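Local coordinates for protein beta-N-acetylhexosaminidase (Streptomyces plicatus, PDB 1JAK) that hydrolyses terminal N-acetylhexosamine units from glycans, probably by the substrate-assisted mechanism of glycoside hydrolase family 20, at residues A[22-27]-A[127-132]; A[26-31]-A[486-491]; A[419-424]-A[480-485]. One frame throughout, in Å; residues are numbered along the deposited sequence.

The three contacts form a row in which contact 2 lies between and touches both others. Contacts 1 and 2 start from the same loop, ahead of strand 33-36; they share Arg26 and Val27, with centres about 9 Å apart. Contact 1 closes first, at 127-132 on helix 116-129, within the N-terminal domain. Contact 3 opens and closes, from 419-424 to 480-485, before contact 2 closes at 486-491. Contacts 2 and 3 both use helix 482-490, late in the chain, with centres about 10 Å apart. Contacts 1 and 3, centres about 19 Å apart, do not touch. Contact 3 packs helix 482-490 on helix 420-424, from the barrel region. Together they link the N-terminal domain to the barrel.

Contact 1: A[22-27]-A[127-132]; sequences TPLDRV and RQLLPP
A loop packs on a helix end where Thr22, Leu24 and Val27 meet Gln128 and Leu129, in the last turn of helix 116-129 of the N-terminal domain. The contact is apolar on one side and bridged by water on the other. The two methyls of Leu129 do most of the apolar work. CD1 of Leu129 lies 3.9 Å from CD1 of Leu24. CD2 of Leu129 lies 3.8 Å from CG1 of Val27. The same CD2 is 3.7 Å from Leu24 O, a buried carbonyl with no polar partner in the model. The loop reaches this position through a type I beta turn from Pro23 to Arg26, overlapped at its end by an inverse gamma turn centred on Arg26. Leu24 and Leu129 also touch strand 145-153 of the mixed sheet.

The polar side gathers at the helix end. Thr22 has OG1 between the backbone N and the carbonyl carbon (chi1 63°), and this hydroxyl gives a weak hydrogen bond of 3.2 Å to Leu129 O. Water 1 donates to the same Leu129 O and to Thr22 O, so that carbonyl receives two donors. One residue earlier in the helix, the extended chain of Gln128 crosses Val27. Its OE1 comes within 3.2 Å of Val27 CA and accepts the backbone N-H of Ile28. Water 3 lies between Gln128 OE1 and Arg26 O.

Contact 2: A[26-31]-A[486-491]; sequences RVIPAP and KVRLAA
Arg488 lays one face of its guanidinium over the methyl of Ala30. CB of Ala30 stands 3.3 Å above that plane, offset toward the rim. This joins helix 482-490, late in the chain, to the loop before strand 33-36, part of the mixed sheet of the family 20 N-terminal domain. The bend of Arg488 at chi3 (-78°) turns NE out of the line of the chain. NH1 gives a hydrogen bond of 3.0 Å to Val27 O, with the N-H...O angle at 139°. The carbonyl is also passed by the aliphatic part of the chain, since CD of Arg488 is 3.6 Å from Val27 O.

NH1 has a stronger partner outside the two segments: it forms a salt bridge with Glu471 OE1, which also accepts the backbone N-H of Ala30. Glu471 thus holds the arginine and the loop together, and its charge probably stabilises the buried guanidinium.

Beside this, Ile28 sends CD1 to the helix backbone, 3.6 Å from CA of Leu489, and on to CD1 of Leu489 at 4.0 Å. A cis peptide bond follows Ile28, before Pro29. At the more open margin the aliphatic stem of Arg26 runs past Ala491, its CD 3.7 Å from Ala491 CB. Farther along, CG1 of Val487 sits over one face of the Arg26 guanidinium, offset toward its rim, 4.1 Å from NH2 of Arg26.

Contact 3: A[419-424]-A[480-485]; sequences EVQRSY and HDWDTY
Tyr424 slides its ring between His480 and Tyr485, one on each face. These three form an aromatic cluster where helix 420-424 meets the start of helix 482-490, beside the family 20 barrel. This is the tightly packed part. Both pairs are offset stacks with planes 8° apart: centroids are 4.3 Å apart for Tyr424 and His480, and 3.9 Å for Tyr424 and Tyr485. His480 is fixed in rotation by a hydrogen bond from NE2 to Tyr424 O, 2.9 Å long and almost straight at 177°. The acceptor lies in the imidazole plane, while the donor sits above the carbonyl plane. At the ring's far end, Asp481 N gives a weak bond of 3.3 Å to Tyr424 OH, whose stronger partner is Glu471.

Trp482 lies beside the cluster, its CE3 3.7 Å from Tyr424 CD2. Val420 meets the indole at its edge, with CG1 3.7 Å from Trp482 CH2. Toward the looser, partly exposed side, Gln421 covers an indole face. Its CB stands 3.8 Å from the centroid of the Trp482 six-membered ring, a CH-pi contact. With CG anti to the backbone N (chi1 179°), the chain continues across the face, and the amide stacks nearly parallel over the indole while NE2 hydrogen-bonds to Asp425 OD2. An alanine in place of Trp482 would probably open a gap beside Val420 and leave the Gln421 chain without the surface it lies on. Outermost, Asp481 is the N-cap of helix 482-490: its OD2 accepts Thr484 N at 3.1 Å, the N-H coming from above the carboxylate plane.

Contact 1: A[22-27]-A[127-132]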
loop_
_atom_site.group_PDB
_atom_site.type_symbol
_atom_site.label_atom_id
_atom_site.label_comp_id
_atom_site.label_asym_id
_atom_site.label_seq_id
_atom_site.Cartn_x
_atom_site.Cartn_y
_atom_site.Cartn_z
ATOM N N THR A 22 -15.316 -12.375 -19.058
ATOM C CA THR A 22 -13.946 -12.805 -18.815
ATOM C C THR A 22 -14.015 -14.000 -17.867
ATOM O O THR A 22 -14.918 -14.087 -17.034
ATOM C CB THR A 22 -13.105 -11.685 -18.163
ATOM O OG1 THR A 22 -13.650 -11.359 -16.878
ATOM C CG2 THR A 22 -13.110 -10.437 -19.039
ATOM N N PRO A 23 -13.063 -14.941 -17.985
ATOM C CA PRO A 23 -13.041 -16.128 -17.124
ATOM C C PRO A 23 -13.110 -15.777 -15.642
ATOM O O PRO A 23 -12.520 -14.793 -15.201
ATOM C CB PRO A 23 -11.727 -16.803 -17.508
ATOM C CG PRO A 23 -11.591 -16.445 -18.958
ATOM C CD PRO A 23 -11.956 -14.980 -18.955
ATOM N N LEU A 24 -13.827 -16.596 -14.881
ATOM C CA LEU A 24 -13.998 -16.375 -13.450
ATOM C C LEU A 24 -12.686 -16.330 -12.667
ATOM O O LEU A 24 -12.610 -15.696 -11.617
ATOM C CB LEU A 24 -14.909 -17.462 -12.865
ATOM C CG LEU A 24 -15.343 -17.330 -11.402
ATOM C CD1 LEU A 24 -16.190 -16.075 -11.227
ATOM C CD2 LEU A 24 -16.138 -18.567 -10.988
ATOM N N ASP A 25 -11.654 -16.992 -13.181
ATOM C CA ASP A 25 -10.363 -17.029 -12.496
ATOM C C ASP A 25 -9.412 -15.920 -12.931
ATOM O O ASP A 25 -8.331 -15.767 -12.357
ATOM C CB ASP A 25 -9.673 -18.368 -12.757
ATOM C CG ASP A 25 -9.123 -18.467 -14.170
ATOM O OD1 ASP A 25 -9.914 -18.359 -15.128
ATOM O OD2 ASP A 25 -7.896 -18.644 -14.326
ATOM N N ARG A 26 -9.803 -15.151 -13.939
ATOM C CA ARG A 26 -8.932 -14.100 -14.448
ATOM C C ARG A 26 -8.971 -12.818 -13.629
ATOM O O ARG A 26 -9.436 -11.778 -14.098
ATOM C CB ARG A 26 -9.274 -13.813 -15.914
ATOM C CG ARG A 26 -8.235 -12.977 -16.648
ATOM C CD ARG A 26 -8.289 -13.253 -18.144
ATOM N NE ARG A 26 -7.959 -14.646 -18.439
ATOM C CZ ARG A 26 -8.004 -15.189 -19.652
ATOM N NH1 ARG A 26 -8.368 -14.459 -20.698
ATOM N NH2 ARG A 26 -7.684 -16.465 -19.819
ATOM N N VAL A 27 -8.468 -12.901 -12.401
ATOM C CA VAL A 27 -8.432 -11.744 -11.512
ATOM C C VAL A 27 -7.126 -11.734 -10.721
ATOM O O VAL A 27 -6.477 -12.769 -10.555
ATOM C CB VAL A 27 -9.612 -11.756 -10.512
ATOM C CG1 VAL A 27 -10.926 -11.993 -11.242
ATOM C CG2 VAL A 27 -9.393 -12.811 -9.468
ATOM N N ARG A 127 -15.344 -6.127 -9.758
ATOM C CA ARG A 127 -15.011 -5.126 -10.764
ATOM C C ARG A 127 -14.046 -5.655 -11.823
ATOM O O ARG A 127 -13.920 -5.071 -12.898
ATOM C CB ARG A 127 -14.459 -3.852 -10.105
ATOM C CG ARG A 127 -13.173 -4.026 -9.335
ATOM C CD ARG A 127 -12.903 -2.826 -8.421
ATOM N NE ARG A 127 -12.744 -1.565 -9.148
ATOM C CZ ARG A 127 -12.216 -0.464 -8.618
ATOM N NH1 ARG A 127 -11.796 -0.470 -7.358
ATOM N NH2 ARG A 127 -12.093 0.640 -9.347
ATOM N N GLN A 128 -13.369 -6.763 -11.526
ATOM C CA GLN A 128 -12.457 -7.359 -12.494
ATOM C C GLN A 128 -13.185 -8.398 -13.352
ATOM O O GLN A 128 -12.753 -8.708 -14.462
ATOM C CB GLN A 128 -11.251 -7.989 -11.787
ATOM C CG GLN A 128 -10.217 -6.952 -11.350
ATOM C CD GLN A 128 -8.945 -7.581 -10.804
ATOM O OE1 GLN A 128 -8.439 -8.557 -11.355
ATOM N NE2 GLN A 128 -8.411 -7.007 -9.730
ATOM N N LEU A 129 -14.294 -8.924 -12.838
ATOM C CA LEU A 129 -15.084 -9.899 -13.587
ATOM C C LEU A 129 -15.899 -9.152 -14.642
ATOM O O LEU A 129 -16.177 -9.678 -15.719
ATOM C CB LEU A 129 -16.006 -10.680 -12.644
ATOM C CG LEU A 129 -15.270 -11.571 -11.635
ATOM C CD1 LEU A 129 -16.261 -12.204 -10.676
ATOM C CD2 LEU A 129 -14.480 -12.644 -12.382
ATOM N N LEU A 130 -16.277 -7.917 -14.326
ATOM C CA LEU A 130 -17.017 -7.087 -15.269
ATOM C C LEU A 130 -16.031 -6.658 -16.357
ATOM O O LEU A 130 -14.816 -6.722 -16.153
ATOM C CB LEU A 130 -17.594 -5.863 -14.550
ATOM C CG LEU A 130 -18.790 -6.162 -13.642
ATOM C CD1 LEU A 130 -19.085 -4.969 -12.745
ATOM C CD2 LEU A 130 -20.001 -6.496 -14.507
ATOM N N PRO A 131 -16.536 -6.233 -17.530
ATOM C CA PRO A 131 -15.700 -5.800 -18.657
ATOM C C PRO A 131 -14.990 -4.463 -18.449
ATOM O O PRO A 131 -15.399 -3.657 -17.616
ATOM C CB PRO A 131 -16.691 -5.754 -19.816
ATOM C CG PRO A 131 -17.948 -5.300 -19.132
ATOM C CD PRO A 131 -17.966 -6.157 -17.881
ATOM N N PRO A 132 -13.919 -4.209 -19.221
ATOM C CA PRO A 132 -13.129 -2.975 -19.142
ATOM C C PRO A 132 -13.970 -1.703 -19.223
ATOM O O PRO A 132 -13.612 -0.676 -18.652
ATOM C CB PRO A 132 -12.176 -3.099 -20.329
ATOM C CG PRO A 132 -11.984 -4.574 -20.457
ATOM C CD PRO A 132 -13.386 -5.101 -20.267
HETATM O O HOH W 1 -16.655 -12.359 -15.707
HETATM O O HOH W 2 -10.285 -8.877 -15.623
HETATM O O HOH W 3 -8.648 -9.474 -13.707
#

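Contact 2: A[26-31]-A[486-491]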
loop_
_atom_site.group_PDB
_atom_site.type_symbol
_atom_site.label_atom_id
_atom_site.label_comp_id
_atom_site.label_asym_id
_atom_site.label_seq_id
_atom_site.Cartn_x
_atom_site.Cartn_y
_atom_site.Cartn_z
ATOM N N ARG A 26 -9.803 -15.151 -13.939
ATOM C CA ARG A 26 -8.932 -14.100 -14.448
ATOM C C ARG A 26 -8.971 -12.818 -13.629
ATOM O O ARG A 26 -9.436 -11.778 -14.098
ATOM C CB ARG A 26 -9.274 -13.813 -15.914
ATOM C CG ARG A 26 -8.235 -12.977 -16.648
ATOM C CD ARG A 26 -8.289 -13.253 -18.144
ATOM N NE ARG A 26 -7.959 -14.646 -18.439
ATOM C CZ ARG A 26 -8.004 -15.189 -19.652
ATOM N NH1 ARG A 26 -8.368 -14.459 -20.698
ATOM N NH2 ARG A 26 -7.684 -16.465 -19.819
ATOM N N VAL A 27 -8.468 -12.901 -12.401
ATOM C CA VAL A 27 -8.432 -11.744 -11.512
ATOM C C VAL A 27 -7.126 -11.734 -10.721
ATOM O O VAL A 27 -6.477 -12.769 -10.555
ATOM C CB VAL A 27 -9.612 -11.756 -10.512
ATOM C CG1 VAL A 27 -10.926 -11.993 -11.242
ATOM C CG2 VAL A 27 -9.393 -12.811 -9.468
ATOM N N ILE A 28 -6.745 -10.556 -10.239
ATOM C CA ILE A 28 -5.527 -10.403 -9.451
ATOM C C ILE A 28 -5.904 -9.656 -8.180
ATOM O O ILE A 28 -6.539 -8.606 -8.246
ATOM C CB ILE A 28 -4.459 -9.570 -10.200
ATOM C CG1 ILE A 28 -4.063 -10.264 -11.506
ATOM C CG2 ILE A 28 -3.229 -9.385 -9.313
ATOM C CD1 ILE A 28 -3.157 -9.422 -12.398
ATOM N N PRO A 29 -5.529 -10.188 -7.004
ATOM C CA PRO A 29 -4.785 -11.433 -6.761
ATOM C C PRO A 29 -5.565 -12.685 -7.161
ATOM O O PRO A 29 -6.795 -12.685 -7.188
ATOM C CB PRO A 29 -4.547 -11.408 -5.250
ATOM C CG PRO A 29 -4.542 -9.950 -4.917
ATOM C CD PRO A 29 -5.678 -9.422 -5.755
ATOM N N ALA A 30 -4.845 -13.759 -7.464
ATOM C CA ALA A 30 -5.494 -15.017 -7.811
ATOM C C ALA A 30 -6.318 -15.431 -6.589
ATOM O O ALA A 30 -5.814 -15.426 -5.467
ATOM C CB ALA A 30 -4.441 -16.077 -8.116
ATOM N N PRO A 31 -7.602 -15.775 -6.781
ATOM C CA PRO A 31 -8.406 -16.179 -5.622
ATOM C C PRO A 31 -7.982 -17.558 -5.116
ATOM O O PRO A 31 -7.476 -18.380 -5.884
ATOM C CB PRO A 31 -9.836 -16.185 -6.171
ATOM C CG PRO A 31 -9.781 -15.215 -7.309
ATOM C CD PRO A 31 -8.458 -15.552 -7.957
ATOM N N LYS A 486 1.111 -13.913 -15.849
ATOM C CA LYS A 486 1.289 -12.899 -16.880
ATOM C C LYS A 486 0.075 -12.765 -17.787
ATOM O O LYS A 486 -0.152 -11.703 -18.369
ATOM C CB LYS A 486 2.547 -13.176 -17.714
ATOM C CG LYS A 486 2.476 -14.377 -18.633
ATOM C CD LYS A 486 3.811 -14.562 -19.347
ATOM C CE LYS A 486 3.774 -15.739 -20.310
ATOM N NZ LYS A 486 5.085 -15.921 -20.992
ATOM N N VAL A 487 -0.710 -13.833 -17.905
ATOM C CA VAL A 487 -1.912 -13.784 -18.734
ATOM C C VAL A 487 -2.981 -12.977 -18.006
ATOM O O VAL A 487 -3.718 -12.208 -18.623
ATOM C CB VAL A 487 -2.458 -15.195 -19.034
ATOM C CG1 VAL A 487 -3.780 -15.089 -19.783
ATOM C CG2 VAL A 487 -1.448 -15.973 -19.863
ATOM N N ARG A 488 -3.064 -13.159 -16.692
ATOM C CA ARG A 488 -4.033 -12.424 -15.890
ATOM C C ARG A 488 -3.621 -10.955 -15.817
ATOM O O ARG A 488 -4.473 -10.065 -15.765
ATOM C CB ARG A 488 -4.135 -13.033 -14.486
ATOM C CG ARG A 488 -4.825 -14.399 -14.481
ATOM C CD ARG A 488 -5.073 -14.939 -13.074
ATOM N NE ARG A 488 -3.876 -15.511 -12.459
ATOM C CZ ARG A 488 -3.244 -14.985 -11.413
ATOM N NH1 ARG A 488 -3.690 -13.865 -10.857
ATOM N NH2 ARG A 488 -2.172 -15.587 -10.913
ATOM N N LEU A 489 -2.316 -10.700 -15.822
ATOM C CA LEU A 489 -1.828 -9.324 -15.781
ATOM C C LEU A 489 -2.064 -8.671 -17.140
ATOM O O LEU A 489 -2.474 -7.513 -17.221
ATOM C CB LEU A 489 -0.331 -9.287 -15.440
ATOM C CG LEU A 489 0.285 -7.892 -15.265
ATOM C CD1 LEU A 489 -0.398 -7.163 -14.110
ATOM C CD2 LEU A 489 1.782 -8.021 -14.992
ATOM N N ALA A 490 -1.812 -9.419 -18.209
ATOM C CA ALA A 490 -2.009 -8.903 -19.559
ATOM C C ALA A 490 -3.451 -8.444 -19.754
ATOM O O ALA A 490 -3.713 -7.465 -20.453
ATOM C CB ALA A 490 -1.674 -9.981 -20.585
ATOM N N ALA A 491 -4.375 -9.156 -19.120
ATOM C CA ALA A 491 -5.797 -8.858 -19.226
ATOM C C ALA A 491 -6.191 -7.507 -18.639
ATOM O O ALA A 491 -7.268 -6.989 -18.941
ATOM C CB ALA A 491 -6.601 -9.963 -18.559
#

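Contact 3: A[419-424]-A[480-485]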
loop_
_atom_site.group_PDB
_atom_site.type_symbol
_atom_site.label_atom_id
_atom_site.label_comp_id
_atom_site.label_asym_id
_atom_site.label_seq_id
_atom_site.Cartn_x
_atom_site.Cartn_y
_atom_site.Cartn_z
ATOM N N GLU A 419 12.349 -5.854 -13.735
ATOM C CA GLU A 419 11.252 -6.048 -14.672
ATOM C C GLU A 419 10.077 -6.683 -13.941
ATOM O O GLU A 419 10.172 -7.040 -12.765
ATOM C CB GLU A 419 11.679 -6.927 -15.852
ATOM C CG GLU A 419 11.966 -6.148 -17.140
ATOM C CD GLU A 419 10.703 -5.673 -17.857
ATOM O OE1 GLU A 419 9.593 -5.852 -17.313
ATOM O OE2 GLU A 419 10.824 -5.120 -18.973
ATOM N N VAL A 420 8.969 -6.824 -14.650
ATOM C CA VAL A 420 7.761 -7.381 -14.068
ATOM C C VAL A 420 7.919 -8.791 -13.502
ATOM O O VAL A 420 7.455 -9.069 -12.399
ATOM C CB VAL A 420 6.620 -7.355 -15.095
ATOM C CG1 VAL A 420 5.326 -7.846 -14.458
ATOM C CG2 VAL A 420 6.449 -5.934 -15.620
ATOM N N GLN A 421 8.579 -9.684 -14.233
ATOM C CA GLN A 421 8.738 -11.038 -13.717
ATOM C C GLN A 421 9.548 -11.073 -12.427
ATOM O O GLN A 421 9.167 -11.747 -11.474
ATOM C CB GLN A 421 9.381 -11.970 -14.753
ATOM C CG GLN A 421 9.579 -13.381 -14.202
ATOM C CD GLN A 421 10.021 -14.396 -15.242
ATOM O OE1 GLN A 421 10.272 -14.059 -16.399
ATOM N NE2 GLN A 421 10.121 -15.652 -14.825
ATOM N N ARG A 422 10.658 -10.343 -12.383
ATOM C CA ARG A 422 11.482 -10.338 -11.177
ATOM C C ARG A 422 10.695 -9.862 -9.957
ATOM O O ARG A 422 10.830 -10.408 -8.863
ATOM C CB ARG A 422 12.717 -9.446 -11.358
ATOM C CG ARG A 422 13.654 -9.482 -10.149
ATOM C CD ARG A 422 14.849 -8.556 -10.310
ATOM N NE ARG A 422 15.788 -8.692 -9.197
ATOM C CZ ARG A 422 16.596 -9.734 -9.020
ATOM N NH1 ARG A 422 16.586 -10.741 -9.887
ATOM N NH2 ARG A 422 17.414 -9.771 -7.976
ATOM N N SER A 423 9.864 -8.845 -10.149
ATOM C CA SER A 423 9.075 -8.298 -9.055
ATOM C C SER A 423 8.064 -9.297 -8.492
ATOM O O SER A 423 7.770 -9.287 -7.300
ATOM C CB SER A 423 8.342 -7.039 -9.529
ATOM O OG SER A 423 7.633 -6.430 -8.466
ATOM N N TYR A 424 7.557 -10.169 -9.358
ATOM C CA TYR A 424 6.544 -11.159 -8.985
ATOM C C TYR A 424 7.044 -12.556 -8.632
ATOM O O TYR A 424 6.516 -13.207 -7.727
ATOM C CB TYR A 424 5.540 -11.297 -10.139
ATOM C CG TYR A 424 4.524 -12.413 -9.981
ATOM C CD1 TYR A 424 3.368 -12.227 -9.223
ATOM C CD2 TYR A 424 4.722 -13.658 -10.586
ATOM C CE1 TYR A 424 2.430 -13.248 -9.072
ATOM C CE2 TYR A 424 3.789 -14.693 -10.437
ATOM C CZ TYR A 424 2.646 -14.478 -9.682
ATOM O OH TYR A 424 1.709 -15.478 -9.542
ATOM N N HIS A 480 0.794 -19.479 -7.305
ATOM C CA HIS A 480 1.904 -18.705 -7.855
ATOM C C HIS A 480 2.562 -19.368 -9.059
ATOM O O HIS A 480 3.043 -20.499 -8.978
ATOM C CB HIS A 480 2.949 -18.443 -6.765
ATOM C CG HIS A 480 4.040 -17.511 -7.189
ATOM N ND1 HIS A 480 5.122 -17.922 -7.939
ATOM C CD2 HIS A 480 4.198 -16.180 -6.996
ATOM C CE1 HIS A 480 5.900 -16.882 -8.190
ATOM N NE2 HIS A 480 5.360 -15.813 -7.630
ATOM N N ASP A 481 2.580 -18.649 -10.178
ATOM C CA ASP A 481 3.170 -19.140 -11.419
ATOM C C ASP A 481 3.220 -18.006 -12.431
ATOM O O ASP A 481 2.182 -17.508 -12.861
ATOM C CB ASP A 481 2.338 -20.289 -11.990
ATOM C CG ASP A 481 2.917 -20.836 -13.277
ATOM O OD1 ASP A 481 4.048 -21.368 -13.240
ATOM O OD2 ASP A 481 2.246 -20.731 -14.325
ATOM N N TRP A 482 4.426 -17.606 -12.820
ATOM C CA TRP A 482 4.590 -16.513 -13.768
ATOM C C TRP A 482 3.899 -16.706 -15.116
ATOM O O TRP A 482 3.202 -15.809 -15.588
ATOM C CB TRP A 482 6.080 -16.225 -13.993
ATOM C CG TRP A 482 6.321 -15.263 -15.112
ATOM C CD1 TRP A 482 6.860 -15.545 -16.336
ATOM C CD2 TRP A 482 5.967 -13.875 -15.140
ATOM N NE1 TRP A 482 6.858 -14.422 -17.124
ATOM C CE2 TRP A 482 6.316 -13.381 -16.417
ATOM C CE3 TRP A 482 5.384 -13.001 -14.212
ATOM C CZ2 TRP A 482 6.101 -12.049 -16.792
ATOM C CZ3 TRP A 482 5.170 -11.675 -14.584
ATOM C CH2 TRP A 482 5.529 -11.214 -15.866
ATOM N N ASP A 483 4.086 -17.866 -15.739
ATOM C CA ASP A 483 3.479 -18.102 -17.046
ATOM C C ASP A 483 1.969 -17.906 -17.081
ATOM O O ASP A 483 1.432 -17.424 -18.080
ATOM C CB ASP A 483 3.834 -19.498 -17.565
ATOM C CG ASP A 483 5.292 -19.615 -17.967
ATOM O OD1 ASP A 483 5.891 -18.584 -18.338
ATOM O OD2 ASP A 483 5.835 -20.739 -17.931
ATOM N N THR A 484 1.280 -18.274 -16.006
ATOM C CA THR A 484 -0.167 -18.104 -15.974
ATOM C C THR A 484 -0.541 -16.740 -15.400
ATOM O O THR A 484 -1.555 -16.159 -15.781
ATOM C CB THR A 484 -0.864 -19.229 -15.168
ATOM O OG1 THR A 484 -0.284 -19.333 -13.865
ATOM C CG2 THR A 484 -0.715 -20.564 -15.893
ATOM N N TYR A 485 0.284 -16.222 -14.495
ATOM C CA TYR A 485 0.021 -14.909 -13.911
ATOM C C TYR A 485 0.109 -13.821 -14.979
ATOM O O TYR A 485 -0.718 -12.907 -15.013
ATOM C CB TYR A 485 1.028 -14.584 -12.800
ATOM C CG TYR A 485 0.914 -13.154 -12.304
ATOM C CD1 TYR A 485 -0.174 -12.750 -11.529
ATOM C CD2 TYR A 485 1.856 -12.190 -12.669
ATOM C CE1 TYR A 485 -0.327 -11.420 -11.133
ATOM C CE2 TYR A 485 1.712 -10.851 -12.279
ATOM C CZ TYR A 485 0.618 -10.478 -11.515
ATOM O OH TYR A 485 0.449 -9.163 -11.147
#